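Local coordinates for protein alanine dehydrogenase (Archaeoglobus fulgidus, PDB 1OMO) that catalyses the reversible NAD-dependent oxidative deamination of L-alanine to pyruvate and ammonium, working as a homodimer, at residues 15-20 / 137-142; 202-207 / 231-236; 26-31 / 270-275. All coordinates share one frame; numbering follows the deposited sequence.

Contact 1 (15-20 / 137-142); sequences ISMDEA and AYFQLE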
ATOM      1  N   ILE A  15       2.343 -22.851  -8.677  1.00 29.61           N
ATOM      2  CA  ILE A  15       2.051 -22.233  -9.972  1.00 30.11           C
ATOM      3  C   ILE A  15       3.031 -22.735 -10.989  1.00 28.72           C
ATOM      4  O   ILE A  15       4.197 -22.971 -10.703  1.00 28.79           O
ATOM      5  CB  ILE A  15       2.225 -20.679 -10.076  1.00 30.91           C
ATOM      6  CG1 ILE A  15       1.182 -19.897  -9.309  1.00 32.89           C
ATOM      7  CG2 ILE A  15       1.909 -20.248 -11.513  1.00 31.49           C
ATOM      8  CD1 ILE A  15       0.899 -18.532 -10.021  1.00 32.34           C
ATOM      9  N   SER A  16       2.524 -22.813 -12.199  1.00 27.85           N
ATOM     10  CA  SER A  16       3.248 -23.252 -13.378  1.00 28.09           C
ATOM     11  C   SER A  16       3.606 -21.998 -14.176  1.00 25.01           C
ATOM     12  O   SER A  16       2.894 -21.009 -14.092  1.00 24.90           O
ATOM     13  CB  SER A  16       2.301 -24.111 -14.223  1.00 27.03           C
ATOM     14  OG  SER A  16       3.017 -24.712 -15.257  1.00 33.54           O
ATOM     15  N   MET A  17       4.672 -22.041 -14.969  1.00 23.94           N
ATOM     16  CA  MET A  17       5.017 -20.882 -15.774  1.00 23.83           C
ATOM     17  C   MET A  17       3.860 -20.700 -16.739  1.00 24.48           C
ATOM     18  O   MET A  17       3.497 -19.585 -17.073  1.00 24.33           O
ATOM     19  CB  MET A  17       6.309 -21.105 -16.561  1.00 23.50           C
ATOM     20  CG  MET A  17       6.557 -20.034 -17.670  1.00 20.70           C
ATOM     21  SD  MET A  17       6.575 -18.354 -17.039  1.00 21.89           S
ATOM     22  CE  MET A  17       8.255 -18.121 -16.456  1.00 21.83           C
ATOM     23  N   ASP A  18       3.275 -21.807 -17.182  1.00 24.96           N
ATOM     24  CA  ASP A  18       2.142 -21.724 -18.086  1.00 25.10           C
ATOM     25  C   ASP A  18       0.955 -21.093 -17.366  1.00 24.41           C
ATOM     26  O   ASP A  18       0.291 -20.229 -17.915  1.00 24.94           O
ATOM     27  CB  ASP A  18       1.781 -23.116 -18.612  1.00 29.46           C
ATOM     28  CG  ASP A  18       2.652 -23.532 -19.790  1.00 31.45           C
ATOM     29  OD1 ASP A  18       3.311 -24.582 -19.705  1.00 35.66           O
ATOM     30  OD2 ASP A  18       2.671 -22.805 -20.806  1.00 33.75           O
ATOM     31  N   GLU A  19       0.689 -21.507 -16.133  1.00 23.55           N
ATOM     32  CA  GLU A  19      -0.425 -20.910 -15.403  1.00 23.08           C
ATOM     33  C   GLU A  19      -0.152 -19.407 -15.274  1.00 22.34           C
ATOM     34  O   GLU A  19      -1.025 -18.586 -15.512  1.00 21.85           O
ATOM     35  CB  GLU A  19      -0.561 -21.526 -14.008  1.00 22.94           C
ATOM     36  CG  GLU A  19      -1.146 -22.927 -13.984  1.00 23.52           C
ATOM     37  CD  GLU A  19      -1.171 -23.494 -12.579  1.00 27.09           C
ATOM     38  OE1 GLU A  19      -0.092 -23.484 -11.924  1.00 24.12           O
ATOM     39  OE2 GLU A  19      -2.265 -23.942 -12.140  1.00 27.28           O
ATOM     40  N   ALA A  20       1.084 -19.068 -14.922  1.00 20.61           N
ATOM     41  CA  ALA A  20       1.489 -17.671 -14.754  1.00 20.47           C
ATOM     42  C   ALA A  20       1.278 -16.905 -16.053  1.00 19.43           C
ATOM     43  O   ALA A  20       0.800 -15.771 -16.030  1.00 19.57           O
ATOM     44  CB  ALA A  20       2.977 -17.590 -14.326  1.00 18.11           C
ATOM     45  N   ALA A 137      16.789 -13.331 -16.255  1.00 18.38           N
ATOM     46  CA  ALA A 137      17.052 -13.881 -17.582  1.00 18.35           C
ATOM     47  C   ALA A 137      16.518 -15.306 -17.679  1.00 19.31           C
ATOM     48  O   ALA A 137      15.922 -15.668 -18.696  1.00 16.41           O
ATOM     49  CB  ALA A 137      18.550 -13.870 -17.915  1.00 18.56           C
ATOM     50  N   TYR A 138      16.737 -16.106 -16.631  1.00 17.84           N
ATOM     51  CA  TYR A 138      16.247 -17.478 -16.632  1.00 18.52           C
ATOM     52  C   TYR A 138      14.722 -17.497 -16.782  1.00 19.48           C
ATOM     53  O   TYR A 138      14.188 -18.257 -17.598  1.00 19.83           O
ATOM     54  CB  TYR A 138      16.652 -18.221 -15.353  1.00 16.79           C
ATOM     55  CG  TYR A 138      18.146 -18.499 -15.244  1.00 20.10           C
ATOM     56  CD1 TYR A 138      19.034 -17.521 -14.764  1.00 20.69           C
ATOM     57  CD2 TYR A 138      18.683 -19.744 -15.638  1.00 19.88           C
ATOM     58  CE1 TYR A 138      20.418 -17.776 -14.671  1.00 19.03           C
ATOM     59  CE2 TYR A 138      20.033 -20.001 -15.553  1.00 18.55           C
ATOM     60  CZ  TYR A 138      20.901 -19.021 -15.065  1.00 21.90           C
ATOM     61  OH  TYR A 138      22.248 -19.302 -14.969  1.00 18.48           O
ATOM     62  N   PHE A 139      14.018 -16.651 -16.031  1.00 18.43           N
ATOM     63  CA  PHE A 139      12.565 -16.642 -16.147  1.00 19.49           C
ATOM     64  C   PHE A 139      12.099 -16.193 -17.515  1.00 19.39           C
ATOM     65  O   PHE A 139      11.103 -16.677 -18.016  1.00 17.74           O
ATOM     66  CB  PHE A 139      11.926 -15.765 -15.081  1.00 17.53           C
ATOM     67  CG  PHE A 139      11.980 -16.369 -13.719  1.00 20.81           C
ATOM     68  CD1 PHE A 139      13.066 -16.121 -12.873  1.00 19.56           C
ATOM     69  CD2 PHE A 139      10.974 -17.236 -13.299  1.00 19.89           C
ATOM     70  CE1 PHE A 139      13.151 -16.724 -11.642  1.00 19.74           C
ATOM     71  CE2 PHE A 139      11.043 -17.849 -12.061  1.00 20.37           C
ATOM     72  CZ  PHE A 139      12.138 -17.597 -11.221  1.00 20.79           C
ATOM     73  N   GLN A 140      12.824 -15.270 -18.122  1.00 19.58           N
ATOM     74  CA  GLN A 140      12.441 -14.806 -19.438  1.00 20.33           C
ATOM     75  C   GLN A 140      12.623 -15.993 -20.416  1.00 21.26           C
ATOM     76  O   GLN A 140      11.737 -16.288 -21.220  1.00 21.58           O
ATOM     77  CB  GLN A 140      13.326 -13.635 -19.819  1.00 20.19           C
ATOM     78  CG  GLN A 140      12.750 -12.734 -20.838  1.00 24.96           C
ATOM     79  CD  GLN A 140      11.715 -11.749 -20.288  1.00 23.76           C
ATOM     80  OE1 GLN A 140      10.962 -11.174 -21.060  1.00 24.54           O
ATOM     81  NE2 GLN A 140      11.685 -11.545 -18.974  1.00 22.34           N
ATOM     82  N   LEU A 141      13.772 -16.666 -20.320  1.00 19.12           N
ATOM     83  CA  LEU A 141      14.107 -17.807 -21.163  1.00 19.18           C
ATOM     84  C   LEU A 141      13.020 -18.873 -21.082  1.00 20.84           C
ATOM     85  O   LEU A 141      12.573 -19.362 -22.103  1.00 20.91           O
ATOM     86  CB  LEU A 141      15.448 -18.398 -20.714  1.00 21.10           C
ATOM     87  CG  LEU A 141      16.180 -19.555 -21.420  1.00 22.49           C
ATOM     88  CD1 LEU A 141      15.597 -20.839 -20.978  1.00 24.61           C
ATOM     89  CD2 LEU A 141      16.118 -19.429 -22.935  1.00 18.94           C
ATOM     90  N   GLU A 142      12.597 -19.211 -19.866  1.00 19.36           N
ATOM     91  CA  GLU A 142      11.574 -20.218 -19.664  1.00 19.45           C
ATOM     92  C   GLU A 142      10.206 -19.811 -20.224  1.00 19.01           C
ATOM     93  O   GLU A 142       9.496 -20.642 -20.756  1.00 17.98           O
ATOM     94  CB  GLU A 142      11.437 -20.573 -18.177  1.00 18.48           C
ATOM     95  CG  GLU A 142      12.624 -21.293 -17.595  1.00 21.92           C
ATOM     96  CD  GLU A 142      12.803 -22.721 -18.119  1.00 25.45           C
ATOM     97  OE1 GLU A 142      13.884 -23.312 -17.874  1.00 24.49           O
ATOM     98  OE2 GLU A 142      11.872 -23.259 -18.757  1.00 24.59           O
TER
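Met17, in the first turn of helix 17-32, spans the gap to Phe139 and Glu142 on helix 135-147, which follows the nucleotide-binding turn of the Rossmann fold and begins at the NAD-binding residues Thr135 and Gln136. Its CB points at the other helix but stays beyond contact range. CG, anti to the backbone N (chi1 167°), is the first atom to arrive, 4.3 Å from the carbonyl O of Glu142. Bends at chi2 (56°) and chi3 then carry the chain past SD, which still stands off, to the terminal methyl. That methyl does most of the touching: CE lies 3.6 Å from the carbonyl O of Phe139. It meets the Phe139 ring at its edge and near its plane, with CE 4.3 Å from CD2. No hydrogen bond crosses: CG and CE lie against backbone carbonyls and the ring edge, while the Glu142 carboxylate turns away to Tyr169, Arg145 and Arg146. Leu107 of helix 102-120 also packs against Met17. Ser16 occupies the N-cap of helix 17-32, and its backbone amide is taken by Glu19 as in one half of a capping box, Ser16 N to Glu19 OE1 measuring 2.7 Å on the anti lone pair.

Contact 2 (202-207 / 231-236); sequences VKAEWV and LKKAKI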
ATOM      1  N   VAL A 202      23.323  -1.426 -24.745  1.00 22.61           N
ATOM      2  CA  VAL A 202      23.119  -1.911 -26.100  1.00 21.83           C
ATOM      3  C   VAL A 202      23.199  -0.721 -27.040  1.00 21.94           C
ATOM      4  O   VAL A 202      22.517   0.286 -26.834  1.00 22.30           O
ATOM      5  CB  VAL A 202      21.723  -2.609 -26.265  1.00 18.89           C
ATOM      6  CG1 VAL A 202      21.457  -2.956 -27.740  1.00 17.41           C
ATOM      7  CG2 VAL A 202      21.692  -3.857 -25.437  1.00 16.34           C
ATOM      8  N   LYS A 203      24.029  -0.839 -28.065  1.00 21.32           N
ATOM      9  CA  LYS A 203      24.181   0.242 -29.040  1.00 24.06           C
ATOM     10  C   LYS A 203      23.185   0.119 -30.172  1.00 21.10           C
ATOM     11  O   LYS A 203      22.875  -0.981 -30.600  1.00 21.56           O
ATOM     12  CB  LYS A 203      25.609   0.250 -29.603  1.00 25.62           C
ATOM     13  CG  LYS A 203      26.610   0.858 -28.644  1.00 32.33           C
ATOM     14  CD  LYS A 203      28.078   0.819 -29.132  1.00 36.74           C
ATOM     15  CE  LYS A 203      28.933   1.688 -28.187  1.00 40.39           C
ATOM     16  NZ  LYS A 203      30.427   1.527 -28.256  1.00 43.45           N
ATOM     17  N   ALA A 204      22.684   1.243 -30.666  1.00 21.89           N
ATOM     18  CA  ALA A 204      21.728   1.200 -31.771  1.00 23.89           C
ATOM     19  C   ALA A 204      22.276   0.458 -32.986  1.00 24.30           C
ATOM     20  O   ALA A 204      21.619  -0.411 -33.537  1.00 24.63           O
ATOM     21  CB  ALA A 204      21.290   2.617 -32.177  1.00 20.73           C
ATOM     22  N   GLU A 205      23.487   0.780 -33.395  1.00 27.35           N
ATOM     23  CA  GLU A 205      24.049   0.126 -34.573  1.00 29.38           C
ATOM     24  C   GLU A 205      24.174  -1.381 -34.413  1.00 27.86           C
ATOM     25  O   GLU A 205      24.406  -2.083 -35.379  1.00 29.84           O
ATOM     26  CB  GLU A 205      25.409   0.743 -34.949  1.00 32.20           C
ATOM     27  CG  GLU A 205      26.575   0.240 -34.108  1.00 40.33           C
ATOM     28  CD  GLU A 205      27.559   1.338 -33.746  1.00 45.05           C
ATOM     29  OE1 GLU A 205      27.123   2.390 -33.227  1.00 46.68           O
ATOM     30  OE2 GLU A 205      28.776   1.142 -33.967  1.00 49.15           O
ATOM     31  N   TRP A 206      24.023  -1.892 -33.200  1.00 27.85           N
ATOM     32  CA  TRP A 206      24.097  -3.335 -32.989  1.00 25.20           C
ATOM     33  C   TRP A 206      22.718  -3.983 -33.248  1.00 24.41           C
ATOM     34  O   TRP A 206      22.613  -5.194 -33.433  1.00 20.16           O
ATOM     35  CB  TRP A 206      24.509  -3.660 -31.544  1.00 25.94           C
ATOM     36  CG  TRP A 206      25.850  -3.135 -31.081  1.00 26.81           C
ATOM     37  CD1 TRP A 206      26.823  -2.550 -31.846  1.00 27.07           C
ATOM     38  CD2 TRP A 206      26.371  -3.182 -29.744  1.00 26.18           C
ATOM     39  NE1 TRP A 206      27.916  -2.233 -31.070  1.00 26.19           N
ATOM     40  CE2 TRP A 206      27.669  -2.609 -29.777  1.00 26.20           C
ATOM     41  CE3 TRP A 206      25.868  -3.650 -28.524  1.00 26.07           C
ATOM     42  CZ2 TRP A 206      28.469  -2.493 -28.638  1.00 24.55           C
ATOM     43  CZ3 TRP A 206      26.666  -3.534 -27.387  1.00 27.22           C
ATOM     44  CH2 TRP A 206      27.953  -2.956 -27.454  1.00 24.93           C
ATOM     45  N   VAL A 207      21.658  -3.182 -33.261  1.00 24.60           N
ATOM     46  CA  VAL A 207      20.325  -3.766 -33.425  1.00 25.89           C
ATOM     47  C   VAL A 207      19.865  -3.830 -34.863  1.00 26.72           C
ATOM     48  O   VAL A 207      19.786  -2.807 -35.548  1.00 25.90           O
ATOM     49  CB  VAL A 207      19.247  -3.010 -32.608  1.00 25.17           C
ATOM     50  CG1 VAL A 207      17.883  -3.723 -32.758  1.00 26.31           C
ATOM     51  CG2 VAL A 207      19.648  -2.948 -31.132  1.00 21.30           C
ATOM     52  N   LEU A 231      15.270   3.702 -29.290  1.00 23.00           N
ATOM     53  CA  LEU A 231      13.910   4.119 -28.954  1.00 22.87           C
ATOM     54  C   LEU A 231      13.267   4.927 -30.072  1.00 23.53           C
ATOM     55  O   LEU A 231      12.112   4.678 -30.447  1.00 23.72           O
ATOM     56  CB  LEU A 231      13.890   4.923 -27.638  1.00 20.34           C
ATOM     57  CG  LEU A 231      14.307   4.194 -26.351  1.00 22.37           C
ATOM     58  CD1 LEU A 231      14.131   5.132 -25.117  1.00 19.47           C
ATOM     59  CD2 LEU A 231      13.469   2.933 -26.201  1.00 15.91           C
ATOM     60  N   LYS A 232      14.016   5.883 -30.608  1.00 23.11           N
ATOM     61  CA  LYS A 232      13.525   6.749 -31.695  1.00 24.54           C
ATOM     62  C   LYS A 232      13.040   5.994 -32.936  1.00 24.70           C
ATOM     63  O   LYS A 232      12.113   6.404 -33.627  1.00 26.19           O
ATOM     64  CB  LYS A 232      14.644   7.686 -32.156  1.00 21.15           C
ATOM     65  CG  LYS A 232      15.125   8.648 -31.126  1.00 21.61           C
ATOM     66  CD  LYS A 232      16.233   9.468 -31.716  1.00 23.15           C
ATOM     67  CE  LYS A 232      16.777  10.448 -30.720  1.00 27.00           C
ATOM     68  NZ  LYS A 232      17.830  11.305 -31.332  1.00 23.78           N
ATOM     69  N   LYS A 233      13.710   4.884 -33.194  1.00 26.05           N
ATOM     70  CA  LYS A 233      13.502   4.044 -34.370  1.00 27.92           C
ATOM     71  C   LYS A 233      12.580   2.842 -34.156  1.00 27.00           C
ATOM     72  O   LYS A 233      12.434   2.007 -35.057  1.00 27.46           O
ATOM     73  CB  LYS A 233      14.911   3.591 -34.829  1.00 28.16           C
ATOM     74  CG  LYS A 233      15.057   2.240 -35.509  1.00 32.55           C
ATOM     75  CD  LYS A 233      16.557   1.895 -35.818  1.00 31.14           C
ATOM     76  CE  LYS A 233      17.345   1.541 -34.564  1.00 32.46           C
ATOM     77  NZ  LYS A 233      18.552   0.648 -34.844  1.00 35.45           N
ATOM     78  N   ALA A 234      11.923   2.771 -32.996  1.00 23.69           N
ATOM     79  CA  ALA A 234      11.121   1.586 -32.712  1.00 21.79           C
ATOM     80  C   ALA A 234       9.669   1.815 -32.337  1.00 21.57           C
ATOM     81  O   ALA A 234       9.261   2.921 -31.985  1.00 21.73           O
ATOM     82  CB  ALA A 234      11.822   0.755 -31.582  1.00 17.81           C
ATOM     83  N   LYS A 235       8.881   0.748 -32.448  1.00 19.67           N
ATOM     84  CA  LYS A 235       7.500   0.776 -32.023  1.00 18.95           C
ATOM     85  C   LYS A 235       7.604   0.323 -30.541  1.00 19.73           C
ATOM     86  O   LYS A 235       7.918  -0.843 -30.225  1.00 19.50           O
ATOM     87  CB  LYS A 235       6.664  -0.208 -32.836  1.00 19.31           C
ATOM     88  CG  LYS A 235       5.255  -0.369 -32.305  1.00 21.94           C
ATOM     89  CD  LYS A 235       4.401  -1.266 -33.217  1.00 25.97           C
ATOM     90  CE  LYS A 235       4.006  -0.554 -34.518  1.00 27.68           C
ATOM     91  NZ  LYS A 235       3.409  -1.475 -35.553  1.00 28.49           N
ATOM     92  N   ILE A 236       7.381   1.263 -29.640  1.00 19.46           N
ATOM     93  CA  ILE A 236       7.490   0.988 -28.212  1.00 19.33           C
ATOM     94  C   ILE A 236       6.146   0.570 -27.611  1.00 17.89           C
ATOM     95  O   ILE A 236       5.147   1.246 -27.757  1.00 16.88           O
ATOM     96  CB  ILE A 236       8.000   2.247 -27.467  1.00 21.02           C
ATOM     97  CG1 ILE A 236       9.274   2.773 -28.132  1.00 18.32           C
ATOM     98  CG2 ILE A 236       8.287   1.918 -25.983  1.00 21.46           C
ATOM     99  CD1 ILE A 236       9.692   4.157 -27.606  1.00 18.02           C
TER
HETATM  100  O   HOH W   1      18.423  -1.169 -37.427  1.00 39.19           O
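Lys233 stretches from the turn between helix 228-232 and strand 234-238 toward Ala204 and Val207, in the loop that leads to strand 212-215, so the contact joins the connections entering these two strands of the parallel Rossmann sheet at their N-terminal ends. Along 231-236, Leu231 comes first and turns inward onto Ile287. Lys232 follows and pairs with Glu229 within its own helix. The crossing is then made by Lys233 alone: its chain, bent at chi3 (73°), brings NZ 3.5 Å from Ala204 O and 3.7 Å from Val207 O. A water completes the link, donating to Val207 O at 2.8 Å and accepting from Lys233 NZ at 3.2 Å. Ala204 O has a firm partner in Val207 N at 2.8 Å, which closes the 3-10 turn. After the lysine, Ala234 N bonds back to Leu231 O (3.2 Å), and the chain enters the sheet. Lys235 bonds through its backbone to strand 285-289 and ends at Glu284 and Gly278, while the Ile236 backbone bonds to that of His265. With an ammonium group set before two carbonyl oxygens, the direct attraction is probably charge-dipole and the water adds a bridge to Val207 O, both probably modest at this partly buried site.

Contact 3 (26-31 / 270-275); sequences EAFRLY and EVIAGL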
ATOM      1  N   GLU A  26      -4.385 -12.591 -19.334  1.00 20.01           N
ATOM      2  CA  GLU A  26      -5.774 -12.173 -19.052  1.00 18.94           C
ATOM      3  C   GLU A  26      -5.774 -10.869 -18.231  1.00 17.81           C
ATOM      4  O   GLU A  26      -6.595  -9.987 -18.440  1.00 17.43           O
ATOM      5  CB  GLU A  26      -6.515 -13.320 -18.339  1.00 18.36           C
ATOM      6  CG  GLU A  26      -7.956 -13.054 -17.979  1.00 22.47           C
ATOM      7  CD  GLU A  26      -8.872 -12.767 -19.176  1.00 24.49           C
ATOM      8  OE1 GLU A  26     -10.089 -12.641 -18.945  1.00 25.16           O
ATOM      9  OE2 GLU A  26      -8.402 -12.678 -20.337  1.00 26.11           O
ATOM     10  N   ALA A  27      -4.825 -10.741 -17.307  1.00 18.39           N
ATOM     11  CA  ALA A  27      -4.713  -9.527 -16.506  1.00 18.12           C
ATOM     12  C   ALA A  27      -4.511  -8.349 -17.431  1.00 18.22           C
ATOM     13  O   ALA A  27      -5.165  -7.333 -17.278  1.00 19.41           O
ATOM     14  CB  ALA A  27      -3.527  -9.621 -15.546  1.00 20.26           C
ATOM     15  N   PHE A  28      -3.597  -8.457 -18.387  1.00 18.16           N
ATOM     16  CA  PHE A  28      -3.398  -7.329 -19.298  1.00 20.02           C
ATOM     17  C   PHE A  28      -4.680  -7.051 -20.080  1.00 20.32           C
ATOM     18  O   PHE A  28      -5.086  -5.903 -20.238  1.00 21.07           O
ATOM     19  CB  PHE A  28      -2.287  -7.593 -20.315  1.00 22.85           C
ATOM     20  CG  PHE A  28      -0.912  -7.433 -19.773  1.00 25.18           C
ATOM     21  CD1 PHE A  28      -0.591  -6.338 -18.970  1.00 27.67           C
ATOM     22  CD2 PHE A  28       0.059  -8.378 -20.040  1.00 26.30           C
ATOM     23  CE1 PHE A  28       0.682  -6.203 -18.434  1.00 26.99           C
ATOM     24  CE2 PHE A  28       1.333  -8.249 -19.510  1.00 27.82           C
ATOM     25  CZ  PHE A  28       1.640  -7.158 -18.702  1.00 27.65           C
ATOM     26  N   ARG A  29      -5.294  -8.109 -20.595  1.00 20.22           N
ATOM     27  CA  ARG A  29      -6.526  -7.975 -21.363  1.00 21.07           C
ATOM     28  C   ARG A  29      -7.585  -7.237 -20.511  1.00 21.47           C
ATOM     29  O   ARG A  29      -8.108  -6.189 -20.927  1.00 18.83           O
ATOM     30  CB  ARG A  29      -6.999  -9.370 -21.782  1.00 23.96           C
ATOM     31  CG  ARG A  29      -8.204  -9.375 -22.687  1.00 28.69           C
ATOM     32  CD  ARG A  29      -8.751 -10.797 -22.881  1.00 29.56           C
ATOM     33  NE  ARG A  29     -10.189 -10.711 -23.116  1.00 33.90           N
ATOM     34  CZ  ARG A  29     -11.127 -10.784 -22.171  1.00 35.14           C
ATOM     35  NH1 ARG A  29     -10.795 -10.972 -20.896  1.00 35.22           N
ATOM     36  NH2 ARG A  29     -12.410 -10.616 -22.501  1.00 37.13           N
ATOM     37  N   LEU A  30      -7.869  -7.748 -19.308  1.00 21.24           N
ATOM     38  CA  LEU A  30      -8.857  -7.097 -18.429  1.00 23.07           C
ATOM     39  C   LEU A  30      -8.548  -5.623 -18.104  1.00 23.18           C
ATOM     40  O   LEU A  30      -9.432  -4.777 -18.183  1.00 25.38           O
ATOM     41  CB  LEU A  30      -9.023  -7.876 -17.121  1.00 21.43           C
ATOM     42  CG  LEU A  30      -9.606  -9.279 -17.269  1.00 23.74           C
ATOM     43  CD1 LEU A  30      -9.462 -10.042 -15.983  1.00 21.97           C
ATOM     44  CD2 LEU A  30     -11.077  -9.178 -17.684  1.00 21.61           C
ATOM     45  N   TYR A  31      -7.306  -5.297 -17.772  1.00 22.86           N
ATOM     46  CA  TYR A  31      -7.007  -3.912 -17.433  1.00 22.50           C
ATOM     47  C   TYR A  31      -7.231  -2.995 -18.619  1.00 21.82           C
ATOM     48  O   TYR A  31      -7.719  -1.891 -18.468  1.00 20.17           O
ATOM     49  CB  TYR A  31      -5.573  -3.744 -16.907  1.00 24.70           C
ATOM     50  CG  TYR A  31      -5.326  -2.363 -16.319  1.00 26.86           C
ATOM     51  CD1 TYR A  31      -6.317  -1.727 -15.578  1.00 29.92           C
ATOM     52  CD2 TYR A  31      -4.106  -1.718 -16.456  1.00 28.56           C
ATOM     53  CE1 TYR A  31      -6.109  -0.490 -14.982  1.00 29.97           C
ATOM     54  CE2 TYR A  31      -3.872  -0.452 -15.849  1.00 28.94           C
ATOM     55  CZ  TYR A  31      -4.884   0.148 -15.111  1.00 30.33           C
ATOM     56  OH  TYR A  31      -4.698   1.354 -14.450  1.00 30.03           O
ATOM     57  N   GLU A 270      -3.502  -3.143 -24.562  1.00 21.56           N
ATOM     58  CA  GLU A 270      -4.235  -2.669 -25.702  1.00 23.14           C
ATOM     59  C   GLU A 270      -3.992  -3.582 -26.885  1.00 22.61           C
ATOM     60  O   GLU A 270      -4.918  -3.862 -27.645  1.00 22.21           O
ATOM     61  CB  GLU A 270      -3.818  -1.261 -26.074  1.00 26.63           C
ATOM     62  CG  GLU A 270      -4.356  -0.195 -25.153  1.00 28.56           C
ATOM     63  CD  GLU A 270      -3.716   1.137 -25.456  1.00 30.28           C
ATOM     64  OE1 GLU A 270      -2.486   1.178 -25.526  1.00 32.18           O
ATOM     65  OE2 GLU A 270      -4.425   2.138 -25.635  1.00 33.45           O
ATOM     66  N   VAL A 271      -2.759  -4.060 -27.040  1.00 22.34           N
ATOM     67  CA  VAL A 271      -2.464  -4.948 -28.157  1.00 21.33           C
ATOM     68  C   VAL A 271      -3.172  -6.279 -27.976  1.00 22.28           C
ATOM     69  O   VAL A 271      -3.784  -6.809 -28.902  1.00 22.43           O
ATOM     70  CB  VAL A 271      -0.940  -5.204 -28.324  1.00 21.82           C
ATOM     71  CG1 VAL A 271      -0.703  -6.258 -29.384  1.00 19.97           C
ATOM     72  CG2 VAL A 271      -0.224  -3.909 -28.741  1.00 22.87           C
ATOM     73  N   ILE A 272      -3.098  -6.819 -26.777  1.00 21.43           N
ATOM     74  CA  ILE A 272      -3.725  -8.085 -26.539  1.00 22.42           C
ATOM     75  C   ILE A 272      -5.240  -7.965 -26.747  1.00 24.21           C
ATOM     76  O   ILE A 272      -5.865  -8.853 -27.320  1.00 24.00           O
ATOM     77  CB  ILE A 272      -3.396  -8.579 -25.119  1.00 21.30           C
ATOM     78  CG1 ILE A 272      -1.900  -8.852 -25.016  1.00 20.93           C
ATOM     79  CG2 ILE A 272      -4.163  -9.853 -24.804  1.00 21.71           C
ATOM     80  CD1 ILE A 272      -1.449  -9.247 -23.647  1.00 22.97           C
ATOM     81  N   ALA A 273      -5.812  -6.849 -26.305  1.00 23.72           N
ATOM     82  CA  ALA A 273      -7.238  -6.630 -26.425  1.00 23.29           C
ATOM     83  C   ALA A 273      -7.696  -6.214 -27.831  1.00 23.22           C
ATOM     84  O   ALA A 273      -8.875  -6.135 -28.094  1.00 20.47           O
ATOM     85  CB  ALA A 273      -7.674  -5.602 -25.400  1.00 22.05           C
ATOM     86  N   GLY A 274      -6.774  -5.955 -28.744  1.00 22.53           N
ATOM     87  CA  GLY A 274      -7.211  -5.565 -30.072  1.00 22.91           C
ATOM     88  C   GLY A 274      -7.528  -4.091 -30.221  1.00 23.36           C
ATOM     89  O   GLY A 274      -8.134  -3.686 -31.214  1.00 25.75           O
ATOM     90  N   LEU A 275      -7.117  -3.279 -29.259  1.00 22.08           N
ATOM     91  CA  LEU A 275      -7.383  -1.843 -29.320  1.00 23.60           C
ATOM     92  C   LEU A 275      -6.327  -1.115 -30.139  1.00 24.38           C
ATOM     93  O   LEU A 275      -6.563  -0.002 -30.620  1.00 25.32           O
ATOM     94  CB  LEU A 275      -7.437  -1.242 -27.917  1.00 22.19           C
ATOM     95  CG  LEU A 275      -8.393  -1.895 -26.939  1.00 21.55           C
ATOM     96  CD1 LEU A 275      -8.240  -1.277 -25.560  1.00 20.25           C
ATOM     97  CD2 LEU A 275      -9.797  -1.711 -27.464  1.00 22.39           C
TER
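The salt bridge from Arg29 NH1 to Glu26 OE1, 2.7 Å long, links successive turns of helix 17-32 beside Ile272, against which the base of the same arginine rests. Arg29 runs extended from CG to NE, its CG anti to the backbone N (chi1 -175°). This course takes the guanidinium to Glu26 while CB stays at the interface, 4.2 Å from Ile272 CG2. Ile272 divides its two branches between neighbouring residues of the facing helix. With CG2 taken up by Arg29, the longer arm through CG1 sets CD1 3.8 Å from Phe28 CB and 4.0 Å from Phe28 CD2. The Phe28 side chain starts toward helix 268-273, and its ring then leads off from it; Ile272 CD1 approaches the ring obliquely, close to CB. The backbones come very close here: the CA atoms of Arg29 and Ala273 are 5.3 Å apart, a spacing that the small side chain of Ala273 probably allows. Directly afterwards helix 268-273 ends in a Schellman motif, with Leu275 N bonded to Glu270 O at 2.8 Å and Gly274, at positive phi, supplying the second bond to Val271 O. The contact thus packs the N-terminal helix 17-32 on helix 268-273, which follows edge strand 264-267 of the parallel NAD-domain sheet. Around this pair, Ile272 also packs on Ile115 and Tyr119 of helix 102-120, and Phe28 reaches Gln296 of helix 294-311.

In the fold
Contacts 1 and 3 lie on one helix, 17-32: its first turn meets helix 135-147, and a later part meets helix 268-273, with centres 20 Å apart. Their segments alternate along the chain, and since both use helix 17-32, that helix touches an early and a late portion of the NAD-binding Rossmann domain. The side chains of Phe139 and Phe28 come within about 7 Å and 9 Å of the bound NAD. Contact 2 opens after contact 1 has closed and is nested inside the loop closed by contact 3. It belongs wholly to the Rossmann domain, connecting loops around its parallel sheet, and its centre is 26 Å from that of contact 1 and 25 Å from that of contact 3.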